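Local coordinates for protein farnesyl pyrophosphate synthetase (PDB 5H9D) that probably builds heptaprenyl diphosphate by magnesium-dependent prenyl transfer, as a member of the FPP/GGPP synthase family of prenyltransferases, at residues L36-K41 against K90-L95; R164-T169 against I201-Q206; L172-T177 against K193-G198. One frame throughout, in Å; residues are numbered along the deposited sequence.

Interaction 1: L36-K41 against K90-L95; sequences LSSGGK and KRRGKL. With PO4 (phosphate ion), chain G; PO4 (phosphate ion), chain H.
Ser-38 and Arg-92 have CA atoms 5.7 Å apart; Arg-92 lies in the two-residue loop of hairpin 90-95, a type I' turn from Arg-91 to Lys-94, and Gly-39 is the first residue to leave helical phi/psi, with positive phi. No hydrogen bond joins the segments. Ser-38 OG lies 3.3 Å from Arg-92 CB, and Ser-38 CB meets Lys-94 CG at 3.6 Å. With CG beside the backbone N (chi1 -70°) and the chain extended from CG to NE, Arg-92 runs past Gly-39 and Gly-40. Its CD is 3.5 Å from Gly-39 C, and Gly-40 N sits over one guanidinium face, offset toward the rim. Both Arg-92 NH1 and Ser-38 OG are hydrogen-bonded to Leu-35 O, a backbone carbonyl of helix 26-38, which fixes the two side chains on one oxygen. Lys-41 NZ donates to O1 of a phosphate at 2.7 Å. Arg-91 instead pairs with Asp-83. A Gly-Gly-Lys segment beside the Arg-Arg-Gly turn that follows the first aspartate-rich motif is characteristic of trans-prenyltransferases, and the phosphate at Lys-41, probably from the crystallisation liquor, lies where relatives are expected to hold isopentenyl diphosphate.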
loop_
_atom_site.group_PDB
_atom_site.type_symbol
_atom_site.label_atom_id
_atom_site.label_comp_id
_atom_site.label_asym_id
_atom_site.label_seq_id
_atom_site.Cartn_x
_atom_site.Cartn_y
_atom_site.Cartn_z
ATOM N N LEU A 36 -8.614 2.627 -12.452
ATOM C CA LEU A 36 -8.446 1.345 -13.116
ATOM C C LEU A 36 -8.414 1.408 -14.646
ATOM O O LEU A 36 -7.590 0.773 -15.293
ATOM C CB LEU A 36 -9.557 0.396 -12.667
ATOM C CG LEU A 36 -9.378 -0.986 -13.268
ATOM C CD1 LEU A 36 -8.178 -1.612 -12.602
ATOM C CD2 LEU A 36 -10.618 -1.819 -13.093
ATOM N N SER A 37 -9.328 2.183 -15.207
ATOM C CA SER A 37 -9.469 2.345 -16.654
ATOM C C SER A 37 -8.578 3.383 -17.337
ATOM O O SER A 37 -8.477 3.365 -18.557
ATOM C CB SER A 37 -10.918 2.686 -16.971
ATOM O OG SER A 37 -11.282 3.845 -16.230
ATOM N N SER A 38 -7.976 4.303 -16.588
ATOM C CA SER A 38 -7.111 5.291 -17.214
ATOM C C SER A 38 -5.861 4.494 -17.528
ATOM O O SER A 38 -4.971 4.931 -18.250
ATOM C CB SER A 38 -6.848 6.505 -16.291
ATOM O OG SER A 38 -6.234 6.169 -15.063
ATOM N N GLY A 39 -5.869 3.286 -16.964
ATOM C CA GLY A 39 -4.856 2.249 -17.138
ATOM C C GLY A 39 -3.348 2.317 -17.094
ATOM O O GLY A 39 -2.713 3.215 -17.650
ATOM N N GLY A 40 -2.782 1.310 -16.434
ATOM C CA GLY A 40 -1.345 1.159 -16.313
ATOM C C GLY A 40 -0.989 -0.190 -16.927
ATOM O O GLY A 40 -1.857 -0.862 -17.458
ATOM N N LYS A 41 0.263 -0.615 -16.810
ATOM C CA LYS A 41 0.706 -1.869 -17.432
ATOM C C LYS A 41 0.436 -3.201 -16.754
ATOM O O LYS A 41 0.837 -4.240 -17.266
ATOM C CB LYS A 41 2.200 -1.778 -17.763
ATOM C CG LYS A 41 3.032 -1.049 -16.693
ATOM C CD LYS A 41 4.439 -0.712 -17.183
ATOM C CE LYS A 41 5.179 0.104 -16.167
ATOM N NZ LYS A 41 4.565 1.437 -15.952
ATOM N N LYS A 90 -1.802 14.698 -12.194
ATOM C CA LYS A 90 -2.330 13.719 -13.109
ATOM C C LYS A 90 -1.730 12.335 -12.877
ATOM O O LYS A 90 -0.565 12.191 -12.547
ATOM C CB LYS A 90 -2.060 14.207 -14.543
ATOM C CG LYS A 90 -2.313 15.720 -14.748
ATOM C CD LYS A 90 -3.666 16.034 -15.416
ATOM C CE LYS A 90 -3.715 15.620 -16.924
ATOM N NZ LYS A 90 -5.123 15.381 -17.468
ATOM N N ARG A 91 -2.555 11.314 -13.060
ATOM C CA ARG A 91 -2.153 9.934 -12.889
ATOM C C ARG A 91 -2.650 9.221 -14.118
ATOM O O ARG A 91 -3.815 9.342 -14.480
ATOM C CB ARG A 91 -2.819 9.326 -11.639
ATOM C CG ARG A 91 -2.573 7.828 -11.463
ATOM C CD ARG A 91 -1.671 7.571 -10.286
ATOM N NE ARG A 91 -0.375 7.052 -10.699
ATOM C CZ ARG A 91 0.733 7.114 -9.961
ATOM N NH1 ARG A 91 0.703 7.680 -8.757
ATOM N NH2 ARG A 91 1.864 6.587 -10.418
ATOM N N ARG A 92 -1.769 8.471 -14.761
ATOM C CA ARG A 92 -2.138 7.734 -15.968
ATOM C C ARG A 92 -2.805 8.606 -17.042
ATOM O O ARG A 92 -3.565 8.103 -17.865
ATOM C CB ARG A 92 -3.041 6.532 -15.597
ATOM C CG ARG A 92 -2.316 5.414 -14.841
ATOM C CD ARG A 92 -3.264 4.380 -14.274
ATOM N NE ARG A 92 -2.525 3.358 -13.522
ATOM C CZ ARG A 92 -3.066 2.325 -12.864
ATOM N NH1 ARG A 92 -4.382 2.110 -12.824
ATOM N NH2 ARG A 92 -2.274 1.487 -12.226
ATOM N N GLY A 93 -2.522 9.908 -17.033
ATOM C CA GLY A 93 -3.093 10.798 -18.034
ATOM C C GLY A 93 -4.394 11.508 -17.680
ATOM O O GLY A 93 -4.871 12.366 -18.440
ATOM N N LYS A 94 -4.987 11.161 -16.539
ATOM C CA LYS A 94 -6.223 11.806 -16.123
ATOM C C LYS A 94 -6.007 12.341 -14.706
ATOM O O LYS A 94 -4.951 12.123 -14.110
ATOM C CB LYS A 94 -7.375 10.808 -16.159
ATOM C CG LYS A 94 -7.359 9.906 -17.397
ATOM C CD LYS A 94 -7.543 10.672 -18.699
ATOM C CE LYS A 94 -8.993 11.178 -18.860
ATOM N NZ LYS A 94 -9.367 12.327 -17.921
ATOM N N LEU A 95 -6.994 13.062 -14.191
ATOM C CA LEU A 95 -6.941 13.642 -12.858
ATOM C C LEU A 95 -6.807 12.618 -11.731
ATOM O O LEU A 95 -7.475 11.584 -11.714
ATOM C CB LEU A 95 -8.223 14.445 -12.601
ATOM C CG LEU A 95 -8.518 15.722 -13.376
ATOM C CD1 LEU A 95 -9.990 16.091 -13.218
ATOM C CD2 LEU A 95 -7.564 16.835 -12.870
HETATM P P PO4 G . 1.795 2.574 -13.314
HETATM O O1 PO4 G . 3.175 2.482 -13.869
HETATM O O2 PO4 G . 1.043 1.329 -13.654
HETATM O O3 PO4 G . 1.865 2.727 -11.836
HETATM O O4 PO4 G . 1.099 3.758 -13.892
HETATM P P PO4 H . -12.307 13.923 -16.527
HETATM O O1 PO4 H . -13.086 12.804 -17.115
HETATM O O2 PO4 H . -13.237 14.924 -15.942
HETATM O O3 PO4 H . -11.413 13.396 -15.464
HETATM O O4 PO4 H . -11.489 14.568 -17.586
#

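Interaction 2: R164-T169 against I201-Q206; sequences RINRKT and IGMSFQ
The Phe-205 ring meets Thr-169 at its edge: the methyl CG2 lies near the ring plane, 3.6 Å from CD2, and the two side chains cross at about a right angle. The other flat group, the Gln-206 carboxamide, is gripped through its oxygen. Thr-169 OG1 donates to Gln-206 OE1 at 2.6 Å, in the carbonyl plane and on a lone pair, with a C=O...donor angle of 136°. Lys-168 comes to the same oxygen with its methylene CE, 3.3 Å from Gln-206 OE1, while its NZ makes no bond to it. At the other end of the amide, NE2 has a weak hydrogen bond to Asp-210. Gln-206 CG is anti to the backbone N (chi1 -172°) and the chain then bends at chi2, which carries CD toward Lys-168 and Thr-169.

These residues belong to two family signatures: Lys-168 and Thr-169 match the Lys-Thr pair, and Phe-205 and Gln-206 the Phe-Gln that precedes the second aspartate-rich motif. In related synthases the Lys-Thr pair belongs to the allylic site, while the Phe lies beside the isopentenyl site; the contact of Phe-205 with Lys-41 is consistent with this.

The axes of segments 164-169 and 201-206 approach to 9.3 Å, with 103° between their directions, and aliphatic carbons and a thioether pack beside the polar pair. Ile-165 CG2 packs on Gln-206 CG at 3.5 Å. Met-203, folded at chi2 and chi3, brings its methyl CE to 3.7 Å from Ile-165 CG1, and its SD rests 3.9 Å from Asn-166 CA. Leu-162 and Ala-170 also touch Met-203.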
loop_
_atom_site.group_PDB
_atom_site.type_symbol
_atom_site.label_atom_id
_atom_site.label_comp_id
_atom_site.label_asym_id
_atom_site.label_seq_id
_atom_site.Cartn_x
_atom_site.Cartn_y
_atom_site.Cartn_z
ATOM N N ARG A 164 16.303 1.549 -0.414
ATOM C CA ARG A 164 15.102 2.366 -0.557
ATOM C C ARG A 164 14.266 1.968 -1.760
ATOM O O ARG A 164 13.041 2.086 -1.710
ATOM C CB ARG A 164 15.467 3.864 -0.654
ATOM C CG ARG A 164 14.298 4.865 -0.463
ATOM C CD ARG A 164 14.789 6.317 -0.190
ATOM N NE ARG A 164 15.213 6.992 -1.420
ATOM C CZ ARG A 164 16.339 7.697 -1.560
ATOM N NH1 ARG A 164 17.180 7.844 -0.540
ATOM N NH2 ARG A 164 16.651 8.224 -2.736
ATOM N N ILE A 165 14.887 1.515 -2.847
ATOM C CA ILE A 165 14.075 1.126 -3.994
ATOM C C ILE A 165 13.692 -0.339 -3.880
ATOM O O ILE A 165 12.871 -0.859 -4.633
ATOM C CB ILE A 165 14.775 1.407 -5.349
ATOM C CG1 ILE A 165 16.022 0.572 -5.491
ATOM C CG2 ILE A 165 15.086 2.895 -5.463
ATOM C CD1 ILE A 165 16.593 0.685 -6.833
ATOM N N ASN A 166 14.291 -0.997 -2.902
ATOM C CA ASN A 166 13.977 -2.380 -2.637
ATOM C C ASN A 166 12.614 -2.451 -1.926
ATOM O O ASN A 166 11.727 -3.215 -2.328
ATOM C CB ASN A 166 15.037 -2.995 -1.751
ATOM C CG ASN A 166 14.657 -4.383 -1.315
ATOM O OD1 ASN A 166 14.480 -5.281 -2.154
ATOM N ND2 ASN A 166 14.504 -4.574 -0.000
ATOM N N ARG A 167 12.448 -1.662 -0.862
ATOM C CA ARG A 167 11.187 -1.636 -0.121
ATOM C C ARG A 167 10.100 -0.965 -0.971
ATOM O O ARG A 167 8.985 -1.486 -1.128
ATOM C CB ARG A 167 11.331 -0.850 1.177
ATOM C CG ARG A 167 12.369 -1.357 2.151
ATOM C CD ARG A 167 12.731 -0.241 3.134
ATOM N NE ARG A 167 14.029 -0.477 3.751
ATOM C CZ ARG A 167 14.237 -1.268 4.805
ATOM N NH1 ARG A 167 13.218 -1.900 5.394
ATOM N NH2 ARG A 167 15.483 -1.456 5.244
ATOM N N LYS A 168 10.437 0.197 -1.512
ATOM C CA LYS A 168 9.528 0.979 -2.338
ATOM C C LYS A 168 8.962 0.301 -3.596
ATOM O O LYS A 168 7.781 0.483 -3.896
ATOM C CB LYS A 168 10.237 2.292 -2.717
ATOM C CG LYS A 168 9.666 3.118 -3.880
ATOM C CD LYS A 168 10.599 4.322 -4.145
ATOM C CE LYS A 168 10.490 4.927 -5.554
ATOM N NZ LYS A 168 9.258 5.755 -5.818
ATOM N N THR A 169 9.755 -0.498 -4.311
ATOM C CA THR A 169 9.271 -1.092 -5.558
ATOM C C THR A 169 9.555 -2.563 -5.822
ATOM O O THR A 169 8.674 -3.306 -6.255
ATOM C CB THR A 169 9.830 -0.307 -6.761
ATOM O OG1 THR A 169 9.504 1.073 -6.608
ATOM C CG2 THR A 169 9.250 -0.794 -8.052
ATOM N N ILE A 201 14.219 -7.986 -11.219
ATOM C CA ILE A 201 13.465 -7.238 -12.209
ATOM C C ILE A 201 12.977 -5.957 -11.563
ATOM O O ILE A 201 13.061 -4.896 -12.162
ATOM C CB ILE A 201 12.267 -8.057 -12.728
ATOM C CG1 ILE A 201 12.722 -8.876 -13.938
ATOM C CG2 ILE A 201 11.038 -7.123 -13.033
ATOM C CD1 ILE A 201 12.248 -10.283 -13.893
ATOM N N GLY A 202 12.481 -6.072 -10.328
ATOM C CA GLY A 202 11.994 -4.926 -9.580
ATOM C C GLY A 202 13.045 -3.860 -9.319
ATOM O O GLY A 202 12.736 -2.676 -9.375
ATOM N N MET A 203 14.276 -4.258 -9.014
ATOM C CA MET A 203 15.354 -3.292 -8.775
ATOM C C MET A 203 15.659 -2.568 -10.081
ATOM O O MET A 203 15.764 -1.335 -10.120
ATOM C CB MET A 203 16.624 -3.998 -8.265
ATOM C CG MET A 203 16.456 -4.681 -6.893
ATOM S SD MET A 203 16.289 -3.527 -5.537
ATOM C CE MET A 203 17.834 -2.606 -5.658
ATOM N N SER A 204 15.783 -3.335 -11.157
ATOM C CA SER A 204 16.039 -2.753 -12.462
ATOM C C SER A 204 14.908 -1.803 -12.875
ATOM O O SER A 204 15.138 -0.717 -13.418
ATOM C CB SER A 204 16.156 -3.851 -13.496
ATOM O OG SER A 204 15.802 -3.339 -14.766
ATOM N N PHE A 205 13.682 -2.248 -12.610
ATOM C CA PHE A 205 12.474 -1.521 -12.912
ATOM C C PHE A 205 12.600 -0.081 -12.428
ATOM O O PHE A 205 12.576 0.861 -13.228
ATOM C CB PHE A 205 11.307 -2.220 -12.208
ATOM C CG PHE A 205 9.937 -1.674 -12.577
ATOM C CD1 PHE A 205 9.516 -1.628 -13.899
ATOM C CD2 PHE A 205 9.052 -1.255 -11.594
ATOM C CE1 PHE A 205 8.238 -1.179 -14.223
ATOM C CE2 PHE A 205 7.783 -0.814 -11.915
ATOM C CZ PHE A 205 7.375 -0.778 -13.221
ATOM N N GLN A 206 12.732 0.072 -11.109
ATOM C CA GLN A 206 12.849 1.372 -10.457
ATOM C C GLN A 206 14.046 2.194 -10.927
ATOM O O GLN A 206 13.937 3.404 -11.106
ATOM C CB GLN A 206 12.926 1.193 -8.925
ATOM C CG GLN A 206 12.848 2.509 -8.128
ATOM C CD GLN A 206 11.577 3.320 -8.477
ATOM O OE1 GLN A 206 10.453 2.881 -8.204
ATOM N NE2 GLN A 206 11.768 4.499 -9.101
#

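Interaction 3: L172-T177 against K193-G198; sequences LIQIST and KLKMIG
Thr-177 and Gly-198 meet where the axes of segments 172-177 and 193-198 approach to 7.4 Å and run roughly antiparallel, at 150°. The backbone evidence is direct: Gln-174 and Gly-198 have CA atoms 4.5 Å apart, a spacing possible because the glycine presents only its backbone to helix 158-183.

Polar contacts centre on the hydroxyl of Thr-177. Chi1 of 46° sets OG1 between the backbone N and the carbonyl carbon. There it is 2.8 Å from Leu-194 O across the interface, and the carbonyls of Ile-173 and Gln-174 in its own helix are also within bonding distance. The buried hydroxyl thus has three backbone carbonyls near it, two of its own helix and one across, and the geometry leaves open which of them takes its one proton. Lys-195 NZ turns to Glu-178 in a long, weak ion pair.

Van der Waals contacts supply the remainder. Thr-177 OG1 comes within 3.3 Å of Gly-198 CA, and Ile-173 CG2 rests 3.5 Å from Gly-198 O. On the flank, Gln-174 and Lys-195 cross obliquely through their aliphatic parts: the two CG atoms are 3.7 Å apart, and Gln-174 NE2 is near Lys-195 CG and CD, with no polar bond between the side chains.

With a short link between them, helices 158-183 and 188-215 form an antiparallel helical hairpin in the all-alpha prenyl synthase fold. Ser-176 packs against Val-48 of helix 43-51, Ile-175 against Leu-132 and Ile-133 of helix 127-150, and Ile-197 against Leu-294 and Ile-295 of helix 276-296.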
loop_
_atom_site.group_PDB
_atom_site.type_symbol
_atom_site.label_atom_id
_atom_site.label_comp_id
_atom_site.label_asym_id
_atom_site.label_seq_id
_atom_site.Cartn_x
_atom_site.Cartn_y
_atom_site.Cartn_z
ATOM N N LEU A 172 7.369 -5.685 -3.983
ATOM C CA LEU A 172 6.062 -6.162 -4.418
ATOM C C LEU A 172 6.153 -6.929 -5.738
ATOM O O LEU A 172 5.206 -7.599 -6.139
ATOM C CB LEU A 172 5.076 -4.988 -4.548
ATOM C CG LEU A 172 3.591 -5.294 -4.277
ATOM C CD1 LEU A 172 3.395 -5.729 -2.812
ATOM C CD2 LEU A 172 2.769 -4.060 -4.557
ATOM N N ILE A 173 7.283 -6.817 -6.429
ATOM C CA ILE A 173 7.467 -7.544 -7.682
ATOM C C ILE A 173 7.965 -8.921 -7.238
ATOM O O ILE A 173 7.639 -9.959 -7.813
ATOM C CB ILE A 173 8.503 -6.866 -8.556
ATOM C CG1 ILE A 173 8.124 -5.395 -8.770
ATOM C CG2 ILE A 173 8.573 -7.553 -9.875
ATOM C CD1 ILE A 173 6.904 -5.176 -9.665
ATOM N N GLN A 174 8.742 -8.897 -6.168
ATOM C CA GLN A 174 9.287 -10.089 -5.552
ATOM C C GLN A 174 8.142 -10.956 -5.023
ATOM O O GLN A 174 8.139 -12.175 -5.204
ATOM C CB GLN A 174 10.163 -9.656 -4.412
ATOM C CG GLN A 174 11.043 -10.702 -3.845
ATOM C CD GLN A 174 11.826 -10.128 -2.729
ATOM O OE1 GLN A 174 12.375 -9.035 -2.844
ATOM N NE2 GLN A 174 11.878 -10.844 -1.631
ATOM N N ILE A 175 7.185 -10.317 -4.348
ATOM C CA ILE A 175 5.992 -11.021 -3.829
ATOM C C ILE A 175 5.133 -11.570 -4.982
ATOM O O ILE A 175 4.556 -12.651 -4.873
ATOM C CB ILE A 175 5.136 -10.079 -2.987
ATOM C CG1 ILE A 175 5.872 -9.791 -1.696
ATOM C CG2 ILE A 175 3.753 -10.648 -2.753
ATOM C CD1 ILE A 175 5.318 -8.595 -0.989
ATOM N N SER A 176 5.068 -10.832 -6.084
ATOM C CA SER A 176 4.277 -11.267 -7.226
ATOM C C SER A 176 4.855 -12.531 -7.844
ATOM O O SER A 176 4.118 -13.402 -8.309
ATOM C CB SER A 176 4.218 -10.184 -8.302
ATOM O OG SER A 176 3.831 -8.950 -7.749
ATOM N N THR A 177 6.173 -12.634 -7.886
ATOM C CA THR A 177 6.760 -13.824 -8.478
ATOM C C THR A 177 6.817 -14.997 -7.499
ATOM O O THR A 177 6.626 -16.141 -7.914
ATOM C CB THR A 177 8.156 -13.547 -9.014
ATOM O OG1 THR A 177 8.887 -12.801 -8.035
ATOM C CG2 THR A 177 8.082 -12.785 -10.316
ATOM N N LYS A 193 13.882 -19.443 -6.818
ATOM C CA LYS A 193 14.349 -18.929 -8.095
ATOM C C LYS A 193 13.491 -17.737 -8.545
ATOM O O LYS A 193 14.003 -16.690 -8.929
ATOM C CB LYS A 193 14.292 -20.030 -9.153
ATOM C CG LYS A 193 15.343 -19.886 -10.213
ATOM C CD LYS A 193 16.694 -20.137 -9.586
ATOM C CE LYS A 193 16.901 -21.648 -9.257
ATOM N NZ LYS A 193 16.913 -22.527 -10.493
ATOM N N LEU A 194 12.178 -17.902 -8.493
ATOM C CA LEU A 194 11.288 -16.833 -8.911
ATOM C C LEU A 194 11.267 -15.678 -7.912
ATOM O O LEU A 194 11.097 -14.521 -8.299
ATOM C CB LEU A 194 9.903 -17.408 -9.188
ATOM C CG LEU A 194 9.974 -18.269 -10.463
ATOM C CD1 LEU A 194 8.759 -19.181 -10.573
ATOM C CD2 LEU A 194 10.087 -17.370 -11.668
ATOM N N LYS A 195 11.467 -15.969 -6.630
ATOM C CA LYS A 195 11.537 -14.881 -5.670
ATOM C C LYS A 195 12.711 -13.975 -6.107
ATOM O O LYS A 195 12.552 -12.762 -6.224
ATOM C CB LYS A 195 11.776 -15.409 -4.254
ATOM C CG LYS A 195 11.794 -14.305 -3.164
ATOM C CD LYS A 195 12.946 -14.502 -2.145
ATOM C CE LYS A 195 12.717 -15.652 -1.153
ATOM N NZ LYS A 195 11.970 -15.248 0.104
ATOM N N MET A 196 13.876 -14.571 -6.361
ATOM C CA MET A 196 15.055 -13.814 -6.804
ATOM C C MET A 196 14.913 -13.147 -8.189
ATOM O O MET A 196 15.335 -11.992 -8.356
ATOM C CB MET A 196 16.326 -14.693 -6.786
ATOM C CG MET A 196 16.744 -15.102 -5.383
ATOM S SD MET A 196 18.239 -16.029 -5.349
ATOM C CE MET A 196 19.307 -14.736 -5.062
ATOM N N ILE A 197 14.333 -13.855 -9.169
ATOM C CA ILE A 197 14.136 -13.287 -10.508
ATOM C C ILE A 197 13.300 -12.006 -10.388
ATOM O O ILE A 197 13.665 -10.939 -10.913
ATOM C CB ILE A 197 13.366 -14.236 -11.435
ATOM C CG1 ILE A 197 14.227 -15.454 -11.776
ATOM C CG2 ILE A 197 12.943 -13.488 -12.697
ATOM C CD1 ILE A 197 13.551 -16.448 -12.645
ATOM N N GLY A 198 12.173 -12.137 -9.688
ATOM C CA GLY A 198 11.294 -11.005 -9.481
ATOM C C GLY A 198 11.963 -9.850 -8.754
ATOM O O GLY A 198 11.793 -8.692 -9.121
#

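In the fold
Interactions 2 and 3 are buried and use the same helices, 158-183 and 188-215; interaction 3 is nested inside the loop closed by interaction 2. Their centres are about 11 Å apart, and Ile-173 packs on Ile-201 and Gly-202 to join the two contacts. The close, glycine-mediated approach in interaction 3, with a hydroxyl among backbone carbonyls, gives way in interaction 2 to a wider, steeper crossing with a hydrogen bond between side chains. Interaction 1 lies at the surface, joins a helix to a hairpin, and has no hydrogen bond across its segments but basic groups turned to phosphate. Lys-41 CE packs on Phe-205 CZ, bringing the loop after helix 26-38 against helix 188-215. Interaction 3 lies across the chain's centre from interaction 1.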